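Local structure of putative peptidyl-arginine deiminase (Chlorobium tepidum, 1XKN) at residues A[16-21]-A[339-344]; A[49-54]-A[291-296]. The protein probably hydrolyses the guanidinium group of agmatine or of peptidyl-arginine side chains, releasing ammonia and leaving a ureido product. All blocks are in the same frame, centred on the assembly; numbering follows the deposited sequence.

Interaction 1. Residues A[16-21]-A[339-344]; sequences ASTWLS and CVTHEE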
loop_
_atom_site.group_PDB
_atom_site.type_symbol
_atom_site.label_atom_id
_atom_site.label_comp_id
_atom_site.label_asym_id
_atom_site.label_seq_id
_atom_site.Cartn_x
_atom_site.Cartn_y
_atom_site.Cartn_z
ATOM N N ALA A 16 -0.674 14.506 -4.111
ATOM C CA ALA A 16 -1.547 15.289 -4.963
ATOM C C ALA A 16 -2.926 14.680 -4.721
ATOM O O ALA A 16 -3.943 15.375 -4.746
ATOM C CB ALA A 16 -1.148 15.129 -6.430
ATOM N N SER A 17 -2.945 13.369 -4.481
ATOM C CA SER A 17 -4.190 12.642 -4.232
ATOM C C SER A 17 -3.902 11.236 -3.724
ATOM O O SER A 17 -2.748 10.839 -3.564
ATOM C CB SER A 17 -4.984 12.496 -5.531
ATOM O OG SER A 17 -4.441 11.445 -6.328
ATOM N N THR A 18 -4.976 10.497 -3.467
ATOM C CA THR A 18 -4.894 9.098 -3.069
ATOM C C THR A 18 -5.870 8.391 -3.996
ATOM O O THR A 18 -6.972 8.890 -4.244
ATOM C CB THR A 18 -5.353 8.840 -1.621
ATOM O OG1 THR A 18 -4.436 9.449 -0.704
ATOM C CG2 THR A 18 -5.398 7.331 -1.347
ATOM N N TRP A 19 -5.454 7.246 -4.520
ATOM C CA TRP A 19 -6.297 6.466 -5.412
ATOM C C TRP A 19 -6.928 5.268 -4.725
ATOM O O TRP A 19 -6.334 4.657 -3.836
ATOM C CB TRP A 19 -5.499 5.969 -6.615
ATOM C CG TRP A 19 -5.265 7.029 -7.631
ATOM C CD1 TRP A 19 -4.326 8.014 -7.587
ATOM C CD2 TRP A 19 -6.036 7.257 -8.817
ATOM N NE1 TRP A 19 -4.466 8.849 -8.672
ATOM C CE2 TRP A 19 -5.509 8.406 -9.442
ATOM C CE3 TRP A 19 -7.127 6.605 -9.407
ATOM C CZ2 TRP A 19 -6.032 8.918 -10.632
ATOM C CZ3 TRP A 19 -7.649 7.115 -10.594
ATOM C CH2 TRP A 19 -7.099 8.263 -11.190
ATOM N N LEU A 20 -8.140 4.940 -5.164
ATOM C CA LEU A 20 -8.904 3.813 -4.651
ATOM C C LEU A 20 -9.617 3.151 -5.821
ATOM O O LEU A 20 -9.892 3.797 -6.834
ATOM C CB LEU A 20 -9.971 4.285 -3.661
ATOM C CG LEU A 20 -9.555 5.053 -2.410
ATOM C CD1 LEU A 20 -10.806 5.522 -1.677
ATOM C CD2 LEU A 20 -8.710 4.160 -1.518
ATOM N N SER A 21 -9.910 1.865 -5.673
ATOM C CA SER A 21 -10.649 1.109 -6.678
ATOM C C SER A 21 -11.871 0.613 -5.916
ATOM O O SER A 21 -11.773 -0.317 -5.116
ATOM C CB SER A 21 -9.825 -0.072 -7.207
ATOM O OG SER A 21 -8.758 0.361 -8.035
ATOM N N CYS A 339 -3.568 -1.828 1.568
ATOM C CA CYS A 339 -3.820 -2.627 0.374
ATOM C C CYS A 339 -4.813 -2.008 -0.603
ATOM O O CYS A 339 -4.719 -2.233 -1.805
ATOM C CB CYS A 339 -4.324 -4.018 0.769
ATOM S SG CYS A 339 -3.131 -5.035 1.654
ATOM N N VAL A 340 -5.763 -1.227 -0.100
ATOM C CA VAL A 340 -6.767 -0.637 -0.982
ATOM C C VAL A 340 -6.472 0.793 -1.421
ATOM O O VAL A 340 -7.292 1.429 -2.085
ATOM C CB VAL A 340 -8.176 -0.691 -0.333
ATOM C CG1 VAL A 340 -8.553 -2.136 -0.061
ATOM C CG2 VAL A 340 -8.204 0.126 0.957
ATOM N N THR A 341 -5.293 1.289 -1.076
ATOM C CA THR A 341 -4.916 2.653 -1.427
ATOM C C THR A 341 -3.612 2.733 -2.203
ATOM O O THR A 341 -2.836 1.785 -2.238
ATOM C CB THR A 341 -4.700 3.493 -0.154
ATOM O OG1 THR A 341 -3.684 2.870 0.651
ATOM C CG2 THR A 341 -5.975 3.585 0.658
ATOM N N HIS A 342 -3.401 3.870 -2.854
ATOM C CA HIS A 342 -2.144 4.141 -3.527
ATOM C C HIS A 342 -2.036 5.634 -3.673
ATOM O O HIS A 342 -2.877 6.287 -4.292
ATOM C CB HIS A 342 -2.001 3.480 -4.896
ATOM C CG HIS A 342 -0.571 3.272 -5.286
ATOM N ND1 HIS A 342 0.335 4.309 -5.374
ATOM C CD2 HIS A 342 0.134 2.137 -5.500
ATOM C CE1 HIS A 342 1.538 3.819 -5.618
ATOM N NE2 HIS A 342 1.443 2.504 -5.697
ATOM N N GLU A 343 -0.994 6.178 -3.070
ATOM C CA GLU A 343 -0.783 7.600 -3.123
ATOM C C GLU A 343 -0.341 8.060 -4.498
ATOM O O GLU A 343 0.146 7.277 -5.317
ATOM C CB GLU A 343 0.274 8.013 -2.090
ATOM C CG GLU A 343 1.706 7.560 -2.410
ATOM C CD GLU A 343 1.998 6.118 -2.029
ATOM O OE1 GLU A 343 1.069 5.385 -1.631
ATOM O OE2 GLU A 343 3.175 5.706 -2.133
ATOM N N GLU A 344 -0.553 9.344 -4.746
ATOM C CA GLU A 344 -0.100 9.979 -5.969
ATOM C C GLU A 344 0.758 11.109 -5.426
ATOM O O GLU A 344 0.237 12.090 -4.903
ATOM C CB GLU A 344 -1.234 10.585 -6.794
ATOM C CG GLU A 344 -0.664 11.440 -7.934
ATOM C CD GLU A 344 -1.705 12.151 -8.778
ATOM O OE1 GLU A 344 -1.299 12.967 -9.634
ATOM O OE2 GLU A 344 -2.914 11.898 -8.594
HETATM O O HOH W 1 -9.303 0.389 -3.421
#
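Ala16 and Ser17 both face Glu344, a classic beta bulge at one end of an antiparallel strand pair that joins the beginning of the chain to its end, within the alpha/beta propeller fold of the guanidine-modifying enzymes. Ala16 N donates to Glu344 O at 2.7 Å, nearly along the C=O axis, while Ser17 N reaches the same oxygen only weakly. Glu344 N returns a bond to Ser17 O within the bulge; past it, Trp19 N donates to His342 O at 2.8 Å. His342 N to Trp19 O is weak, and Thr341 CA adds a CH···O contact to that carbonyl.

Glu344 makes the main side-chain contact. Its CG stands anti to the backbone N (chi1 170°) and the rest of the chain is extended. OE2 comes within 2.8 Å of Ser17 OG and receives a weak bond from Trp19 NE1 at the indole edge, with ring and carboxylate planes 36° apart. Asn54 OD1 is a second acceptor near Ser17 OG; Gln144 NE2 also bonds to OE2, and Lys113 forms a salt bridge with OE1. Glu343 and Thr18 project from the other face; Arg96 forms a salt bridge with Glu343.

Leu20 and Thr341 lie side by side, pointing the same way, with CD2 of Leu20 3.5 Å from CG2 of Thr341. Direct pairing has already ended at Trp19 and His342; farther on, Ser21 N and Val340 O are 4.5 Å apart, and a water between them accepts from Ser21 N at 2.8 Å and lies 2.6 Å from Val340 O.

Interaction 2. Residues A[49-54]-A[291-296]; sequences RSETVN and IANTVV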
loop_
_atom_site.group_PDB
_atom_site.type_symbol
_atom_site.label_atom_id
_atom_site.label_comp_id
_atom_site.label_asym_id
_atom_site.label_seq_id
_atom_site.Cartn_x
_atom_site.Cartn_y
_atom_site.Cartn_z
ATOM N N ARG A 49 -10.661 14.482 3.788
ATOM C CA ARG A 49 -10.405 15.531 4.767
ATOM C C ARG A 49 -8.985 16.049 4.561
ATOM O O ARG A 49 -8.660 17.186 4.910
ATOM C CB ARG A 49 -10.523 14.974 6.188
ATOM C CG ARG A 49 -11.906 14.488 6.572
ATOM C CD ARG A 49 -11.873 13.901 7.973
ATOM N NE ARG A 49 -11.412 14.887 8.948
ATOM C CZ ARG A 49 -10.660 14.598 10.005
ATOM N NH1 ARG A 49 -10.279 13.347 10.228
ATOM N NH2 ARG A 49 -10.289 15.559 10.842
ATOM N N SER A 50 -8.154 15.200 3.966
ATOM C CA SER A 50 -6.746 15.496 3.747
ATOM C C SER A 50 -6.337 15.920 2.341
ATOM O O SER A 50 -5.521 16.829 2.170
ATOM C CB SER A 50 -5.925 14.263 4.143
ATOM O OG SER A 50 -4.569 14.386 3.761
ATOM N N GLU A 51 -6.902 15.264 1.334
ATOM C CA GLU A 51 -6.518 15.556 -0.035
ATOM C C GLU A 51 -7.547 15.037 -1.030
ATOM O O GLU A 51 -8.595 14.508 -0.647
ATOM C CB GLU A 51 -5.157 14.899 -0.313
ATOM C CG GLU A 51 -5.206 13.359 -0.278
ATOM C CD GLU A 51 -4.005 12.718 0.400
ATOM O OE1 GLU A 51 -3.486 11.709 -0.129
ATOM O OE2 GLU A 51 -3.587 13.200 1.476
ATOM N N THR A 52 -7.233 15.202 -2.311
ATOM C CA THR A 52 -8.087 14.737 -3.395
ATOM C C THR A 52 -8.127 13.215 -3.359
ATOM O O THR A 52 -7.116 12.563 -3.074
ATOM C CB THR A 52 -7.526 15.173 -4.762
ATOM O OG1 THR A 52 -7.469 16.604 -4.823
ATOM C CG2 THR A 52 -8.404 14.651 -5.891
ATOM N N VAL A 53 -9.298 12.657 -3.644
ATOM C CA VAL A 53 -9.478 11.211 -3.665
ATOM C C VAL A 53 -9.973 10.815 -5.054
ATOM O O VAL A 53 -11.046 11.236 -5.484
ATOM C CB VAL A 53 -10.521 10.758 -2.618
ATOM C CG1 VAL A 53 -10.586 9.242 -2.568
ATOM C CG2 VAL A 53 -10.168 11.329 -1.252
ATOM N N ASN A 54 -9.168 10.026 -5.759
ATOM C CA ASN A 54 -9.519 9.556 -7.094
ATOM C C ASN A 54 -10.023 8.129 -6.957
ATOM O O ASN A 54 -9.295 7.254 -6.490
ATOM C CB ASN A 54 -8.292 9.605 -8.009
ATOM C CG ASN A 54 -7.866 11.024 -8.337
ATOM O OD1 ASN A 54 -6.746 11.442 -8.031
ATOM N ND2 ASN A 54 -8.761 11.771 -8.963
ATOM N N ILE A 291 -0.363 6.364 5.027
ATOM C CA ILE A 291 0.037 7.717 5.394
ATOM C C ILE A 291 -0.541 8.690 4.367
ATOM O O ILE A 291 -0.239 8.584 3.181
ATOM C CB ILE A 291 1.577 7.883 5.384
ATOM C CG1 ILE A 291 2.234 6.838 6.290
ATOM C CG2 ILE A 291 1.945 9.291 5.850
ATOM C CD1 ILE A 291 3.723 6.653 6.006
ATOM N N ALA A 292 -1.386 9.613 4.819
ATOM C CA ALA A 292 -1.974 10.627 3.943
ATOM C C ALA A 292 -1.342 11.964 4.325
ATOM O O ALA A 292 -0.518 12.013 5.236
ATOM C CB ALA A 292 -3.487 10.677 4.131
ATOM N N ASN A 293 -1.722 13.048 3.654
ATOM C CA ASN A 293 -1.133 14.348 3.962
ATOM C C ASN A 293 -1.363 14.840 5.387
ATOM O O ASN A 293 -0.420 15.241 6.066
ATOM C CB ASN A 293 -1.632 15.413 2.976
ATOM C CG ASN A 293 -1.054 15.246 1.585
ATOM O OD1 ASN A 293 -0.168 14.418 1.357
ATOM N ND2 ASN A 293 -1.546 16.044 0.643
ATOM N N THR A 294 -2.607 14.803 5.850
ATOM C CA THR A 294 -2.914 15.296 7.192
ATOM C C THR A 294 -3.306 14.224 8.197
ATOM O O THR A 294 -3.498 14.517 9.379
ATOM C CB THR A 294 -4.062 16.314 7.155
ATOM O OG1 THR A 294 -5.274 15.647 6.788
ATOM C CG2 THR A 294 -3.769 17.401 6.147
ATOM N N VAL A 295 -3.433 12.987 7.734
ATOM C CA VAL A 295 -3.833 11.910 8.623
ATOM C C VAL A 295 -3.167 10.596 8.273
ATOM O O VAL A 295 -2.673 10.403 7.164
ATOM C CB VAL A 295 -5.367 11.682 8.575
ATOM C CG1 VAL A 295 -6.102 12.926 9.051
ATOM C CG2 VAL A 295 -5.800 11.331 7.153
ATOM N N VAL A 296 -3.139 9.700 9.251
ATOM C CA VAL A 296 -2.605 8.367 9.058
ATOM C C VAL A 296 -3.792 7.490 9.413
ATOM O O VAL A 296 -4.363 7.616 10.498
ATOM C CB VAL A 296 -1.419 8.074 9.996
ATOM C CG1 VAL A 296 -0.920 6.646 9.772
ATOM C CG2 VAL A 296 -0.291 9.066 9.720
#
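The backbones approach at Ser50 and Thr294, CA to CA 5.2 Å, where the end of helix 36-50 meets a beta turn whose corner residues, Asn293 and Thr294, have nearly type I angles; Ala292 N bonds to Val295 O across its base. The turn's two corner N-H groups are taken by side chains of 49-54. Thr294 N donates to Ser50 OG at 2.9 Å, and Asn293 N donates to Glu51 OE2 at 2.9 Å, on the syn lone pair. Ser50 OG, anti to its backbone N (chi1 171°), donates to the anti side of OE2 at 2.8 Å, 23° out of the carboxylate plane, so the hydroxyl accepts from Thr294 N and donates to Glu51. Two donors thus grip OE2, while OE1 bonds to His15 ND1 and lies close to Thr18 OG1. The Glu51 and Asn293 side chains cross at about a right angle, and Asn293 OD1 receives His15 N. Packing is close at Ser50 CB, 3.1 Å from Thr294 OG1.

The turn links strands 290-291 and 295-300, and it abuts the junction of helix 36-50 with strand 52-57. Alongside, Arg49 bonds to Gln46 within that helix and forms a salt bridge to Glu321 on strand 321-326, the neighbour of 295-300.

In the fold
Interaction 1 is a buried backbone pairing inside a sheet, whereas interaction 2, about 9 Å away between centres and only partly buried, joins the junction of helix 36-50 and strand 52-57 to the turn between strands 290-291 and 295-300 of another sheet. Only its 49-54 side reaches the sheet of interaction 1: strand 15-21 lies between 342-345 and 52-57, so the 16-21 segment bonds to 339-344 on one edge and to 49-54 on the other, for instance through Thr18 O and Asn54 N, 2.9 Å apart. Main-chain bonds dominate interaction 1, with a carboxylate added on one face; in interaction 2 serine and glutamate side chains receive the N-H groups of a turn.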